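Local structure of CRISPR-associated protein, Cse1 family (Acidimicrobium ferrooxidans, 4H3T) at residues 300-304 with 315-319; 363-367 with 378-382; 419-423 with 502-506. The protein is probably the large Cse1 subunit of a type I-E CRISPR Cascade complex, a subunit that in relatives takes part in recognising target DNA. The protein carries 1 engineered substitution. All coordinates share one frame; numbering follows the deposited sequence.

Interaction 1: residues 300-304 with 315-319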
loop_
_atom_site.group_PDB
_atom_site.type_symbol
_atom_site.label_atom_id
_atom_site.label_comp_id
_atom_site.label_asym_id
_atom_site.label_seq_id
_atom_site.Cartn_x
_atom_site.Cartn_y
_atom_site.Cartn_z
ATOM N N HIS A 300 -8.207 3.419 -5.160
ATOM C CA HIS A 300 -6.972 3.266 -4.356
ATOM C C HIS A 300 -5.676 3.086 -5.190
ATOM O O HIS A 300 -4.660 2.635 -4.651
ATOM C CB HIS A 300 -7.099 2.067 -3.417
ATOM C CG HIS A 300 -8.148 2.269 -2.360
ATOM N ND1 HIS A 300 -9.086 1.287 -2.064
ATOM C CD2 HIS A 300 -8.352 3.331 -1.564
ATOM C CE1 HIS A 300 -9.856 1.818 -1.115
ATOM N NE2 HIS A 300 -9.406 3.036 -0.757
ATOM N N VAL A 301 -5.730 3.354 -6.478
ATOM C CA VAL A 301 -4.561 3.157 -7.359
ATOM C C VAL A 301 -4.442 4.348 -8.346
ATOM O O VAL A 301 -5.425 4.715 -8.957
ATOM C CB VAL A 301 -4.655 1.772 -8.071
ATOM C CG1 VAL A 301 -6.024 1.517 -8.697
ATOM C CG2 VAL A 301 -3.516 1.549 -9.114
ATOM N N GLY A 302 -3.223 4.873 -8.502
ATOM C CA GLY A 302 -2.867 5.892 -9.479
ATOM C C GLY A 302 -2.297 5.174 -10.690
ATOM O O GLY A 302 -1.916 3.995 -10.592
ATOM N N TRP A 303 -2.285 5.845 -11.847
ATOM C CA TRP A 303 -1.875 5.238 -13.125
ATOM C C TRP A 303 -0.908 6.094 -13.884
ATOM O O TRP A 303 -0.861 7.308 -13.710
ATOM C CB TRP A 303 -3.108 4.980 -14.034
ATOM C CG TRP A 303 -4.124 4.088 -13.386
ATOM C CD1 TRP A 303 -5.131 4.478 -12.550
ATOM C CD2 TRP A 303 -4.171 2.658 -13.428
ATOM N NE1 TRP A 303 -5.788 3.380 -12.056
ATOM C CE2 TRP A 303 -5.228 2.247 -12.578
ATOM C CE3 TRP A 303 -3.429 1.673 -14.097
ATOM C CZ2 TRP A 303 -5.555 0.892 -12.384
ATOM C CZ3 TRP A 303 -3.791 0.339 -13.946
ATOM C CH2 TRP A 303 -4.817 -0.035 -13.063
ATOM N N ARG A 304 -0.059 5.424 -14.654
ATOM C CA ARG A 304 0.867 6.054 -15.588
ATOM C C ARG A 304 0.525 5.516 -16.950
ATOM O O ARG A 304 0.395 4.301 -17.120
ATOM C CB ARG A 304 2.333 5.727 -15.200
ATOM C CG ARG A 304 3.377 6.103 -16.223
ATOM C CD ARG A 304 4.773 5.829 -15.684
ATOM N NE ARG A 304 5.048 4.397 -15.449
ATOM C CZ ARG A 304 5.395 3.507 -16.386
ATOM N NH1 ARG A 304 5.484 3.869 -17.659
ATOM N NH2 ARG A 304 5.658 2.256 -16.055
ATOM N N TYR A 315 -2.106 1.534 -19.612
ATOM C CA TYR A 315 -1.778 2.131 -18.345
ATOM C C TYR A 315 -1.201 1.115 -17.434
ATOM O O TYR A 315 -1.667 -0.017 -17.424
ATOM C CB TYR A 315 -3.027 2.714 -17.692
ATOM C CG TYR A 315 -3.651 3.848 -18.459
ATOM C CD1 TYR A 315 -3.244 5.160 -18.252
ATOM C CD2 TYR A 315 -4.667 3.616 -19.380
ATOM C CE1 TYR A 315 -3.793 6.213 -18.986
ATOM C CE2 TYR A 315 -5.222 4.659 -20.114
ATOM C CZ TYR A 315 -4.781 5.956 -19.910
ATOM O OH TYR A 315 -5.332 7.009 -20.573
ATOM N N VAL A 316 -0.284 1.534 -16.583
ATOM C CA VAL A 316 0.246 0.662 -15.558
ATOM C C VAL A 316 0.036 1.362 -14.215
ATOM O O VAL A 316 0.083 2.602 -14.151
ATOM C CB VAL A 316 1.707 0.225 -15.795
ATOM C CG1 VAL A 316 1.818 -0.575 -17.095
ATOM C CG2 VAL A 316 2.657 1.407 -15.833
ATOM N N PRO A 317 -0.105 0.601 -13.107
ATOM C CA PRO A 317 -0.267 1.264 -11.801
ATOM C C PRO A 317 0.973 2.040 -11.363
ATOM O O PRO A 317 2.079 1.570 -11.554
ATOM C CB PRO A 317 -0.510 0.076 -10.827
ATOM C CG PRO A 317 -0.903 -1.090 -11.676
ATOM C CD PRO A 317 -0.212 -0.878 -12.991
ATOM N N LEU A 318 0.796 3.178 -10.736
ATOM C CA LEU A 318 1.894 3.880 -10.069
ATOM C C LEU A 318 2.240 3.079 -8.793
ATOM O O LEU A 318 1.322 2.676 -8.031
ATOM C CB LEU A 318 1.480 5.276 -9.675
ATOM C CG LEU A 318 1.434 6.318 -10.778
ATOM C CD1 LEU A 318 0.803 7.594 -10.287
ATOM C CD2 LEU A 318 2.859 6.538 -11.369
ATOM N N ARG A 319 3.515 2.895 -8.524
ATOM C CA ARG A 319 3.942 2.020 -7.417
ATOM C C ARG A 319 4.979 2.643 -6.549
ATOM O O ARG A 319 5.927 3.242 -7.044
ATOM C CB ARG A 319 4.483 0.690 -7.935
ATOM C CG ARG A 319 3.408 -0.178 -8.556
ATOM C CD ARG A 319 3.940 -1.577 -8.745
ATOM N NE ARG A 319 3.013 -2.460 -9.451
ATOM C CZ ARG A 319 2.941 -2.632 -10.766
ATOM N NH1 ARG A 319 3.682 -1.888 -11.590
ATOM N NH2 ARG A 319 2.076 -3.494 -11.276
HETATM O O HOH W 1 -0.942 3.752 -7.190
#
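Gly-302 and Leu-318 meet through two polar links. The N-H of Leu-318 reaches Gly-302 O at 2.8 Å, almost straight at hydrogen (169°), while a water accepts from Gly-302 N and donates to Leu-318 O. Two residues along, both links are direct: Arg-304 N gives to Val-316 O at 2.9 Å, and Val-316 N to Arg-304 O. These reciprocal bonds define Arg-304 and Val-316 as a hydrogen-bonded antiparallel pair of the hairpin formed by strands 303-309 and 312-317; Trp-303 and Pro-317 form the non-hydrogen-bonded pair beside it. Trp-303 is also backbone hydrogen-bonded to Gln-341, so strand 303-309 is flanked by 340-341 as well. Pro-317 has no N-H; its CD lies 3.9 Å from Trp-303 CZ3. Beyond it, Leu-318 rests CD1 near Trp-303 O (3.8 Å) and CD2 near Arg-304 CB, and an alanine here would probably leave a gap beside Trp-303 O and Arg-304 CB. Arg-304, bent at chi3 (65°), brings one face of its guanidinium over Val-316 CG2.

Interaction 2: residues 363-367 with 378-382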
loop_
_atom_site.group_PDB
_atom_site.type_symbol
_atom_site.label_atom_id
_atom_site.label_comp_id
_atom_site.label_asym_id
_atom_site.label_seq_id
_atom_site.Cartn_x
_atom_site.Cartn_y
_atom_site.Cartn_z
ATOM N N LEU A 363 -1.659 5.644 3.731
ATOM C CA LEU A 363 -1.143 4.285 3.827
ATOM C C LEU A 363 -0.780 3.871 2.437
ATOM O O LEU A 363 -1.636 3.901 1.580
ATOM C CB LEU A 363 -2.210 3.360 4.406
ATOM C CG LEU A 363 -1.934 1.829 4.385
ATOM C CD1 LEU A 363 -0.653 1.458 5.108
ATOM C CD2 LEU A 363 -3.088 1.110 4.974
ATOM N N VAL A 364 0.455 3.456 2.197
ATOM C CA VAL A 364 0.881 2.990 0.884
ATOM C C VAL A 364 1.389 1.586 0.966
ATOM O O VAL A 364 2.271 1.303 1.801
ATOM C CB VAL A 364 2.022 3.998 0.462
ATOM C CG1 VAL A 364 2.749 3.599 -0.779
ATOM C CG2 VAL A 364 1.480 5.417 0.317
ATOM N N THR A 365 0.985 0.734 0.051
ATOM C CA THR A 365 1.594 -0.590 -0.110
ATOM C C THR A 365 1.873 -0.962 -1.587
ATOM O O THR A 365 1.151 -0.537 -2.484
ATOM C CB THR A 365 0.734 -1.737 0.506
ATOM O OG1 THR A 365 -0.410 -1.955 -0.361
ATOM C CG2 THR A 365 0.314 -1.425 1.961
ATOM N N SER A 366 2.952 -1.740 -1.829
ATOM C CA SER A 366 3.203 -2.349 -3.160
ATOM C C SER A 366 4.002 -3.583 -2.975
ATOM O O SER A 366 4.608 -3.762 -1.932
ATOM C CB SER A 366 3.893 -1.382 -4.135
ATOM O OG SER A 366 5.236 -1.212 -3.760
ATOM N N ALA A 367 3.992 -4.450 -3.971
ATOM C CA ALA A 367 4.691 -5.738 -3.911
ATOM C C ALA A 367 5.448 -5.961 -5.160
ATOM O O ALA A 367 5.068 -5.433 -6.206
ATOM C CB ALA A 367 3.697 -6.855 -3.704
ATOM N N ASP A 378 9.706 -8.488 -2.522
ATOM C CA ASP A 378 9.788 -7.224 -1.812
ATOM C C ASP A 378 8.434 -6.706 -1.537
ATOM O O ASP A 378 7.519 -6.928 -2.318
ATOM C CB ASP A 378 10.568 -6.177 -2.616
ATOM C CG ASP A 378 11.596 -5.467 -1.742
ATOM O OD1 ASP A 378 11.198 -4.932 -0.649
ATOM O OD2 ASP A 378 12.805 -5.491 -2.108
ATOM N N LEU A 379 8.290 -6.040 -0.433
ATOM C CA LEU A 379 7.017 -5.460 -0.068
ATOM C C LEU A 379 7.279 -4.046 0.424
ATOM O O LEU A 379 8.152 -3.881 1.275
ATOM C CB LEU A 379 6.384 -6.326 1.028
ATOM C CG LEU A 379 4.947 -6.025 1.461
ATOM C CD1 LEU A 379 3.967 -6.327 0.335
ATOM C CD2 LEU A 379 4.604 -6.885 2.658
ATOM N N ALA A 380 6.683 -3.036 -0.218
ATOM C CA ALA A 380 6.747 -1.641 0.246
ATOM C C ALA A 380 5.495 -1.420 1.117
ATOM O O ALA A 380 4.368 -1.825 0.750
ATOM C CB ALA A 380 6.768 -0.672 -0.942
ATOM N N TYR A 381 5.682 -0.834 2.272
ATOM C CA TYR A 381 4.597 -0.623 3.238
ATOM C C TYR A 381 4.958 0.637 4.039
ATOM O O TYR A 381 6.083 0.734 4.483
ATOM C CB TYR A 381 4.463 -1.863 4.104
ATOM C CG TYR A 381 3.856 -1.557 5.447
ATOM C CD1 TYR A 381 2.568 -1.040 5.547
ATOM C CD2 TYR A 381 4.578 -1.748 6.623
ATOM C CE1 TYR A 381 2.041 -0.637 6.772
ATOM C CE2 TYR A 381 4.039 -1.395 7.866
ATOM C CZ TYR A 381 2.772 -0.819 7.931
ATOM O OH TYR A 381 2.187 -0.423 9.116
ATOM N N ASP A 382 4.091 1.654 4.086
ATOM C CA ASP A 382 4.447 2.902 4.781
ATOM C C ASP A 382 3.260 3.747 4.995
ATOM O O ASP A 382 2.206 3.485 4.420
ATOM C CB ASP A 382 5.503 3.682 3.939
ATOM C CG ASP A 382 6.557 4.506 4.713
ATOM O OD1 ASP A 382 6.273 4.920 5.889
ATOM O OD2 ASP A 382 7.691 4.709 4.160
#
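Val-364 N donates to Asp-382 O at 2.8 Å, nearly straight at hydrogen (175°), and Asp-382 N returns a bond to Val-364 O. The pair belongs to an antiparallel hairpin of strands 359-370 and 375-387, whose local axes run 177° apart. Two residues on, Ser-366 and Ala-380 repeat the reciprocal pattern: Ala-380 N reaches Ser-366 O at 2.8 Å, and Ser-366 N reaches Ala-380 O. Between these hydrogen-bonded pairs, Thr-365 faces Tyr-381 in a non-hydrogen-bonded pair, with Thr-365 CA 3.2 Å from Ala-380 O in a CA-H...O contact. The other edge of strand 359-370 bonds through Leu-363 and Thr-365 to strand 202-206, making this the middle strand of a three-stranded sheet.

On the face carrying Thr-365 and Tyr-381, two methyls, Leu-363 CD1 and Thr-365 CG2, lie at the edge of the tyrosine ring, near its plane. Leu-363 CD1 comes to 3.8 Å from Tyr-381 CE1; the leucine CG is anti to its own backbone N (chi1 171°), which carries the branch across to the neighbouring strand. On the face of Ser-366 and Ala-380, the serine hydroxyl is hydrogen-bonded to Ala-320 O, while the Asp-382 carboxylate divides its oxygens between Arg-468, a salt bridge from OD1, and Val-326 N, held by OD2. Beside its bond to Ala-320, Ser-366 OG lies 3.3 Å from the methyl carbon CB of Ala-380.

Interaction 3: residues 419-423 with 502-506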
loop_
_atom_site.group_PDB
_atom_site.type_symbol
_atom_site.label_atom_id
_atom_site.label_comp_id
_atom_site.label_asym_id
_atom_site.label_seq_id
_atom_site.Cartn_x
_atom_site.Cartn_y
_atom_site.Cartn_z
ATOM N N VAL A 419 32.692 12.950 -1.435
ATOM C CA VAL A 419 33.366 12.670 -0.173
ATOM C C VAL A 419 33.437 11.145 0.013
ATOM O O VAL A 419 34.463 10.629 0.471
ATOM C CB VAL A 419 32.624 13.396 1.007
ATOM C CG1 VAL A 419 33.064 12.857 2.366
ATOM C CG2 VAL A 419 32.852 14.888 0.907
ATOM N N ALA A 420 32.346 10.419 -0.298
ATOM C CA ALA A 420 32.301 8.948 -0.125
ATOM C C ALA A 420 33.408 8.259 -0.937
ATOM O O ALA A 420 34.007 7.284 -0.500
ATOM C CB ALA A 420 30.957 8.419 -0.570
ATOM N N GLU A 421 33.672 8.776 -2.102
ATOM C CA GLU A 421 34.671 8.164 -2.973
ATOM C C GLU A 421 36.121 8.588 -2.668
ATOM O O GLU A 421 37.048 8.084 -3.332
ATOM C CB GLU A 421 34.333 8.487 -4.427
ATOM C CG GLU A 421 34.638 9.895 -4.856
ATOM C CD GLU A 421 34.141 10.184 -6.250
ATOM O OE1 GLU A 421 33.439 9.326 -6.822
ATOM O OE2 GLU A 421 34.476 11.267 -6.778
ATOM N N ALA A 422 36.328 9.581 -1.759
ATOM C CA ALA A 422 37.656 10.107 -1.481
ATOM C C ALA A 422 38.646 9.014 -1.093
ATOM O O ALA A 422 39.798 9.066 -1.512
ATOM C CB ALA A 422 37.601 11.156 -0.362
ATOM N N ARG A 423 38.223 8.033 -0.328
ATOM C CA ARG A 423 39.149 6.952 0.058
ATOM C C ARG A 423 39.656 6.103 -1.165
ATOM O O ARG A 423 40.636 5.405 -1.029
ATOM C CB ARG A 423 38.519 6.064 1.139
ATOM C CG ARG A 423 37.566 4.985 0.761
ATOM C CD ARG A 423 36.709 4.573 2.008
ATOM N NE ARG A 423 35.547 5.457 2.018
ATOM C CZ ARG A 423 34.281 5.133 2.246
ATOM N NH1 ARG A 423 33.332 6.040 2.103
ATOM N NH2 ARG A 423 33.952 3.894 2.631
ATOM N N GLU A 502 33.288 11.603 7.475
ATOM C CA GLU A 502 33.983 10.822 6.420
ATOM C C GLU A 502 35.374 11.349 6.108
ATOM O O GLU A 502 36.304 10.558 5.953
ATOM C CB GLU A 502 33.114 10.827 5.136
ATOM C CG GLU A 502 31.848 10.008 5.295
ATOM C CD GLU A 502 32.107 8.513 5.383
ATOM O OE1 GLU A 502 33.111 8.026 4.814
ATOM O OE2 GLU A 502 31.336 7.843 6.098
ATOM N N LEU A 503 35.530 12.687 6.035
ATOM C CA LEU A 503 36.832 13.289 5.789
ATOM C C LEU A 503 37.796 12.975 6.928
ATOM O O LEU A 503 38.946 12.662 6.679
ATOM C CB LEU A 503 36.724 14.799 5.596
ATOM C CG LEU A 503 35.921 15.236 4.369
ATOM C CD1 LEU A 503 35.510 16.742 4.488
ATOM C CD2 LEU A 503 36.698 14.929 3.066
ATOM N N ALA A 504 37.330 12.992 8.162
ATOM C CA ALA A 504 38.211 12.712 9.310
ATOM C C ALA A 504 38.709 11.239 9.328
ATOM O O ALA A 504 39.667 10.937 10.006
ATOM C CB ALA A 504 37.466 13.044 10.630
ATOM N N GLN A 505 38.054 10.330 8.623
ATOM C CA GLN A 505 38.465 8.923 8.567
ATOM C C GLN A 505 39.495 8.631 7.470
ATOM O O GLN A 505 39.992 7.512 7.417
ATOM C CB GLN A 505 37.252 8.045 8.308
ATOM C CG GLN A 505 36.241 8.035 9.473
ATOM C CD GLN A 505 36.243 6.719 10.231
ATOM O OE1 GLN A 505 37.300 6.193 10.629
ATOM N NE2 GLN A 505 35.055 6.150 10.447
ATOM N N LEU A 506 39.814 9.602 6.602
ATOM C CA LEU A 506 40.767 9.360 5.506
ATOM C C LEU A 506 42.147 9.094 6.014
ATOM O O LEU A 506 42.591 9.769 6.923
ATOM C CB LEU A 506 40.819 10.549 4.548
ATOM C CG LEU A 506 39.543 10.754 3.710
ATOM C CD1 LEU A 506 39.618 12.069 3.005
ATOM C CD2 LEU A 506 39.372 9.648 2.695
#
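The C-terminal end of helix 481-504 packs here against the end of the short helix 417-420 and the 3-10 turn that comes after it. Val-419 and Glu-502 make a close carbon-to-carbon approach: Val-419 CG1 lies 3.4 Å from Glu-502 CB, the two side chains crossing at a slant. With CG1 anti to the backbone N (chi1 165°), the same methyl also comes within 4.2 Å of Leu-503 CG. This pairing belongs to a C-terminal group of helices, consistent with the helical bundle that follows the large domain in Cse1 proteins. Helix 511-532 contributes a further wall, Phe-521 touching Val-419 and Ala-513 touching Ala-422, while Leu-455 of helix 445-473 touches both Ala-420 and Glu-502.

A second apolar group lies between the 3-10 turn and Leu-506. The CB of Ala-422 sits 3.8 Å from Leu-506 CD2, and that methyl also lies 3.6 Å from Arg-423 N, so one leucine branch packs on side chain and backbone alike. The polar link is looser. Glu-502, bent at chi2 (-70°), brings OE1 to 3.4 Å from Arg-423 NH1 in a salt bridge. The guanidinium and carboxylate planes are 29° apart, yet the oxygen lies well out of the guanidinium plane and no N-H points at it; the attraction is therefore one of charge alone. Nearby, Ala-422 O accepts a hydrogen bond from Gln-510 NE2, tying the 3-10 turn to the loop after helix 481-504.

Overall arrangement
Along the chain the three contacts follow in series, 300-304 with 315-319 first, then 363-367 with 378-382, then 419-423 with 502-506. Interactions 1 and 2 are hairpin contacts in two separate three-stranded antiparallel sheets, yet their centres are only about 14 Å apart and their nearest atoms about 4 Å. Strand 202-206 links their surroundings: it borders 359-370, and its Val-203 shares a backbone bond with His-300. Interaction 3 lies far off among the C-terminal helices, about 41 Å, centre to centre, from interaction 1 and about 34 Å from interaction 2. The contacts thus sample a mixed, strand-bearing body and a helical part, consistent with the Cse1 architecture of a large domain followed by a helical bundle.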